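Local coordinates for protein alcohol dehydrogenase, zinc-containing (PDB 1VJ0) that probably acts as a zinc-dependent alcohol dehydrogenase of the medium-chain type, an oxidoreductase whose subunits each hold two zinc ions, at residues Ser327-Ser330 / His331-Lys334; Val336-Thr339 / Ser340-Tyr343; Tyr343-Leu346 / Ser347-Ile350. All coordinates share one frame; numbering follows the deposited sequence.

Interaction 1 (Ser327-Ser330 / His331-Lys334); sequences SDTS and HFVK
Asp328 and His331 form a capping box at the start of helix 329-340. The box is closed by two reciprocal bonds. Asp328 OD1 accepts from His331 N at 3.2 Å, the donor standing almost in line with the C-O bond, while Asp328 N donates to His331 ND1 at 3.0 Å, arriving tilted from the ring plane. Ser330 adds a third grip: OG donates to the syn lone pair of Asp328 OD1 at 2.7 Å. One carboxylate oxygen thus takes the N-H of His331 and, weakly, that of Ser330, with OD2 left for Lys122 of a second subunit. As a packing contact, the carboxylate lies almost parallel to the imidazole, planes 7° apart, with OD1 over the ring's rim. His331 CG sits beside its own backbone N (chi1 -56°), which turns the ring back toward Asp328. One water links side chains, donating to Ser330 OG at 2.9 Å and accepting from Lys334 NZ at 2.7 Å; the extended Lys334 chain brushes Ser330 O, CG at 3.3 Å. Backbone bonds from Phe332 N to Asp328 O and from Val333 N to Thr329 O begin the regular helix. His331 also stacks on His185 of helix 170-188, which Ser327 and Phe332 meet as well, while Thr329, Ser330 and Val333 pack on Lys119 and Val120 of the second subunit.

Interaction 2 (Val336-Thr339 / Ser340-Tyr343); sequences VSIT and SRNY
Asn342 reaches back to Ile338 at the C-terminal end of helix 329-340, where a side-chain amide bonds to a carbonyl of the last turn; this helix follows strand 320-323, an outermost strand of the six-stranded parallel sheet. Its CB rests 3.8 Å from Thr339 O. CG stands beside the backbone N (chi1 -69°), pointing the same way as the Ile338 side chain next to it and turning the amide back to the last helical turn. ND2, at the tip, donates to Ile338 O at 2.8 Å in a fairly straight bond (162°), the acceptor lying in the amide plane, and also touches Ile338 CG2. Arg341 N reaches the same oxygen at 3.1 Å from the other face of the carbonyl, so two donors hold it. Arg341 N makes a further, weak bond to Ser337 O, and Ser340 OG donates to Ser337 O at 2.6 Å. Asn342 N binds Thr339 O at 2.7 Å, an i-to-i-3 bond that tightens the turn. Outside, Asn342 packs on Val213 and Ser217 of helix 206-217, Ser337 OG binds Glu221 of a third subunit, and Tyr343 OH binds Asp168. The Tyr343 side chain crosses that of Thr339 at about a right angle: Thr339 O lies over one ring face toward its rim, and Thr339 CG2 touches Tyr343 CE1 at 4.0 Å.

Interaction 3 (Tyr343-Leu346 / Ser347-Ile350); sequences YQLL and SKLI
A chi1 of 56° sets Ser347 OG between its own backbone N and carbonyl carbon, where it bends back over the preceding turn and donates to Gln344 O at 3.0 Å, from above the carbonyl plane. The backbone N of Ser347 meanwhile binds Tyr343 O at 2.9 Å, so one serine ties down two successive carbonyls. Leu349, with CG beside its backbone N (chi1 -82°) and chi2 at 60°, brings CD1 to 3.7 Å from Leu346 O. The Lys348 chain leaves in another direction: CB and CG lie against Leu345 O, CG at 3.3 Å, and the Lys348 side chain slants across that of Leu345, CE 4.2 Å from CD2. Beyond Ser347 the bonds shorten in span, Lys348 N to Leu345 O at 3.1 Å and Leu349 N to Leu346 O at 3.2 Å, both donors above the carbonyl plane. Leu346 and Leu349 pack on Phe210 of helix 206-217, while Lys348 lies along Leu235 and Glu238 of helix 230-238. A one-turn helix running on through i-to-i-3 turns thus leads into strand 352-355, lying against helices of what is probably the Rossmann-type coenzyme domain.

In the fold
The three contacts follow one another along the chain, interactions 1 and 2 near the two ends of helix 329-340 and interaction 3 on the short helix after it. Interaction 1 is buried and carries a polar network of carboxylate, imidazole, hydroxyl and water, with Asp328 also paired to a lysine of the second subunit; interaction 2 is half buried, and interaction 3, which no other subunit touches, has two solvent-exposed residues. Helix 170-188 lies beside all three, whereas helix 206-217 packs on interactions 2 and 3. Tyr343 belongs to both of these, which also pack directly through Thr339 CG2 and Leu346 CD1. Chemistry shifts accordingly, from carboxylate capping of N-H groups to carbonyls satisfied by amide and hydroxyl.

Interaction 1 (Ser327-Ser330 / His331-Lys334)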
# COMPACT_ATOMS: atom_id res chain seq x y z
N SER A 327 -7.67 9.64 15.91
CA SER A 327 -6.47 9.90 15.15
C SER A 327 -5.32 9.65 16.07
O SER A 327 -5.50 9.52 17.29
CB SER A 327 -6.45 11.36 14.72
OG SER A 327 -6.67 12.19 15.83
N ASP A 328 -4.13 9.58 15.49
CA ASP A 328 -2.92 9.40 16.24
C ASP A 328 -1.93 10.53 15.97
O ASP A 328 -2.25 11.51 15.31
CB ASP A 328 -2.33 8.00 16.00
CG ASP A 328 -1.84 7.78 14.61
OD1 ASP A 328 -1.44 8.73 13.89
OD2 ASP A 328 -1.79 6.64 14.15
N THR A 329 -0.72 10.40 16.52
CA THR A 329 0.28 11.43 16.38
C THR A 329 0.75 11.66 14.94
O THR A 329 1.06 12.76 14.62
CB THR A 329 1.46 11.11 17.27
OG1 THR A 329 1.03 11.20 18.64
CG2 THR A 329 2.58 12.12 17.11
N SER A 330 0.76 10.64 14.09
CA SER A 330 1.08 10.86 12.69
C SER A 330 0.00 11.73 12.03
O SER A 330 0.31 12.64 11.26
CB SER A 330 1.29 9.54 11.91
OG SER A 330 0.04 8.85 11.67
N HIS A 331 -1.26 11.50 12.35
CA HIS A 331 -2.30 12.32 11.79
C HIS A 331 -2.23 13.75 12.31
O HIS A 331 -2.49 14.72 11.56
CB HIS A 331 -3.68 11.74 12.10
CG HIS A 331 -3.86 10.33 11.67
ND1 HIS A 331 -4.30 9.34 12.52
CD2 HIS A 331 -3.62 9.72 10.47
CE1 HIS A 331 -4.37 8.19 11.86
NE2 HIS A 331 -3.95 8.38 10.62
N PHE A 332 -1.94 13.87 13.61
CA PHE A 332 -1.72 15.16 14.30
C PHE A 332 -0.71 16.08 13.55
O PHE A 332 -0.99 17.22 13.17
CB PHE A 332 -1.32 14.85 15.77
CG PHE A 332 -0.71 16.00 16.53
CD1 PHE A 332 -1.43 17.14 16.82
CD2 PHE A 332 0.59 15.95 16.92
CE1 PHE A 332 -0.82 18.20 17.54
CE2 PHE A 332 1.20 17.00 17.62
CZ PHE A 332 0.48 18.11 17.91
N VAL A 333 0.47 15.55 13.30
CA VAL A 333 1.52 16.31 12.68
C VAL A 333 1.10 16.73 11.26
O VAL A 333 1.28 17.89 10.84
CB VAL A 333 2.80 15.42 12.66
CG1 VAL A 333 3.79 15.85 11.60
CG2 VAL A 333 3.42 15.35 14.02
N LYS A 334 0.54 15.81 10.50
CA LYS A 334 0.15 16.13 9.13
C LYS A 334 -1.01 17.11 9.07
O LYS A 334 -1.12 17.93 8.15
CB LYS A 334 -0.14 14.85 8.35
CG LYS A 334 1.03 13.90 8.34
CD LYS A 334 0.69 12.53 7.75
CE LYS A 334 1.88 11.58 7.95
NZ LYS A 334 1.61 10.10 7.67
O HOH W 1 -0.66 9.30 8.90

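Interaction 2 (Val336-Thr339 / Ser340-Tyr343)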
# COMPACT_ATOMS: atom_id res chain seq x y z
N VAL A 336 -1.57 19.49 11.41
CA VAL A 336 -0.97 20.76 11.71
C VAL A 336 -0.31 21.33 10.45
O VAL A 336 -0.48 22.51 10.16
CB VAL A 336 0.04 20.63 12.89
CG1 VAL A 336 0.91 21.86 13.02
CG2 VAL A 336 -0.69 20.32 14.17
N SER A 337 0.39 20.50 9.66
CA SER A 337 1.02 21.03 8.41
C SER A 337 -0.01 21.57 7.41
O SER A 337 0.14 22.70 6.90
CB SER A 337 1.95 19.98 7.77
OG SER A 337 2.51 20.47 6.54
N ILE A 338 -1.05 20.79 7.14
CA ILE A 338 -2.10 21.26 6.21
C ILE A 338 -2.77 22.53 6.73
O ILE A 338 -2.99 23.51 6.00
CB ILE A 338 -3.13 20.16 5.95
CG1 ILE A 338 -2.50 19.03 5.13
CG2 ILE A 338 -4.34 20.68 5.18
CD1 ILE A 338 -3.37 17.70 5.20
N THR A 339 -3.10 22.50 8.01
CA THR A 339 -3.79 23.60 8.64
C THR A 339 -2.97 24.91 8.50
O THR A 339 -3.52 25.97 8.18
CB THR A 339 -4.11 23.25 10.09
OG1 THR A 339 -5.04 22.16 10.13
CG2 THR A 339 -4.82 24.41 10.79
N SER A 340 -1.66 24.79 8.69
CA SER A 340 -0.75 25.92 8.71
C SER A 340 -0.67 26.62 7.35
O SER A 340 -0.32 27.78 7.29
CB SER A 340 0.64 25.46 9.15
OG SER A 340 1.27 24.79 8.07
N ARG A 341 -1.00 25.93 6.27
CA ARG A 341 -1.12 26.56 4.96
C ARG A 341 -2.53 27.08 4.69
O ARG A 341 -2.79 27.56 3.61
CB ARG A 341 -0.75 25.61 3.86
CG ARG A 341 0.69 25.06 3.93
CD ARG A 341 1.04 24.14 2.74
NE ARG A 341 0.51 22.77 2.87
CZ ARG A 341 -0.36 22.18 2.01
NH1 ARG A 341 -0.88 22.83 0.95
NH2 ARG A 341 -0.75 20.92 2.27
N ASN A 342 -3.45 26.96 5.64
CA ASN A 342 -4.84 27.33 5.36
C ASN A 342 -5.50 28.08 6.52
O ASN A 342 -6.75 28.04 6.70
CB ASN A 342 -5.61 26.05 5.06
CG ASN A 342 -5.21 25.42 3.75
OD1 ASN A 342 -5.65 25.86 2.71
ND2 ASN A 342 -4.44 24.35 3.80
N TYR A 343 -4.68 28.78 7.29
CA TYR A 343 -5.21 29.52 8.45
C TYR A 343 -6.34 30.49 8.09
O TYR A 343 -7.33 30.56 8.78
CB TYR A 343 -4.10 30.32 9.17
CG TYR A 343 -3.15 29.48 10.00
CD1 TYR A 343 -3.63 28.51 10.87
CD2 TYR A 343 -1.77 29.68 9.94
CE1 TYR A 343 -2.79 27.72 11.65
CE2 TYR A 343 -0.90 28.88 10.72
CZ TYR A 343 -1.42 27.91 11.59
OH TYR A 343 -0.63 27.10 12.38

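Interaction 3 (Tyr343-Leu346 / Ser347-Ile350)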
# COMPACT_ATOMS: atom_id res chain seq x y z
N TYR A 343 -4.68 28.78 7.29
CA TYR A 343 -5.21 29.52 8.45
C TYR A 343 -6.34 30.49 8.09
O TYR A 343 -7.33 30.56 8.78
CB TYR A 343 -4.10 30.32 9.17
CG TYR A 343 -3.15 29.48 10.00
CD1 TYR A 343 -3.63 28.51 10.87
CD2 TYR A 343 -1.77 29.68 9.94
CE1 TYR A 343 -2.79 27.72 11.65
CE2 TYR A 343 -0.90 28.88 10.72
CZ TYR A 343 -1.42 27.91 11.59
OH TYR A 343 -0.63 27.10 12.38
N GLN A 344 -6.18 31.26 7.04
CA GLN A 344 -7.20 32.24 6.72
C GLN A 344 -8.54 31.60 6.30
O GLN A 344 -9.60 32.11 6.65
CB GLN A 344 -6.70 33.19 5.64
CG GLN A 344 -5.73 34.27 6.16
CD GLN A 344 -5.17 35.13 5.02
OE1 GLN A 344 -5.53 36.32 4.91
NE2 GLN A 344 -4.35 34.52 4.13
N LEU A 345 -8.50 30.52 5.54
CA LEU A 345 -9.73 29.78 5.23
C LEU A 345 -10.32 29.16 6.47
O LEU A 345 -11.49 29.33 6.73
CB LEU A 345 -9.47 28.71 4.15
CG LEU A 345 -9.09 29.37 2.81
CD1 LEU A 345 -8.91 28.24 1.84
CD2 LEU A 345 -10.08 30.34 2.32
N LEU A 346 -9.50 28.44 7.24
CA LEU A 346 -10.02 27.70 8.39
C LEU A 346 -10.46 28.60 9.53
O LEU A 346 -11.29 28.19 10.33
CB LEU A 346 -9.02 26.65 8.87
CG LEU A 346 -8.78 25.57 7.78
CD1 LEU A 346 -7.54 24.73 8.04
CD2 LEU A 346 -9.99 24.65 7.72
N SER A 347 -9.96 29.84 9.61
CA SER A 347 -10.44 30.73 10.67
C SER A 347 -11.91 31.06 10.44
O SER A 347 -12.58 31.48 11.38
CB SER A 347 -9.64 32.03 10.83
OG SER A 347 -9.59 32.77 9.62
N LYS A 348 -12.40 30.91 9.22
CA LYS A 348 -13.80 31.16 8.95
C LYS A 348 -14.77 30.25 9.76
O LYS A 348 -15.95 30.56 9.90
CB LYS A 348 -14.09 31.06 7.44
CG LYS A 348 -13.33 32.10 6.57
CD LYS A 348 -13.69 31.93 5.09
CE LYS A 348 -12.86 32.83 4.21
NZ LYS A 348 -13.24 34.26 4.37
N LEU A 349 -14.31 29.13 10.24
CA LEU A 349 -15.11 28.20 10.99
C LEU A 349 -15.37 28.70 12.42
O LEU A 349 -16.35 28.30 13.04
CB LEU A 349 -14.41 26.86 11.05
CG LEU A 349 -14.55 25.92 9.87
CD1 LEU A 349 -14.03 26.51 8.59
CD2 LEU A 349 -13.80 24.62 10.16
N ILE A 350 -14.53 29.59 12.93
CA ILE A 350 -14.69 30.09 14.32
C ILE A 350 -15.69 31.20 14.33
O ILE A 350 -15.43 32.26 13.80
CB ILE A 350 -13.34 30.53 14.93
CG1 ILE A 350 -12.41 29.32 14.97
CG2 ILE A 350 -13.58 31.12 16.37
CD1 ILE A 350 -10.95 29.65 15.09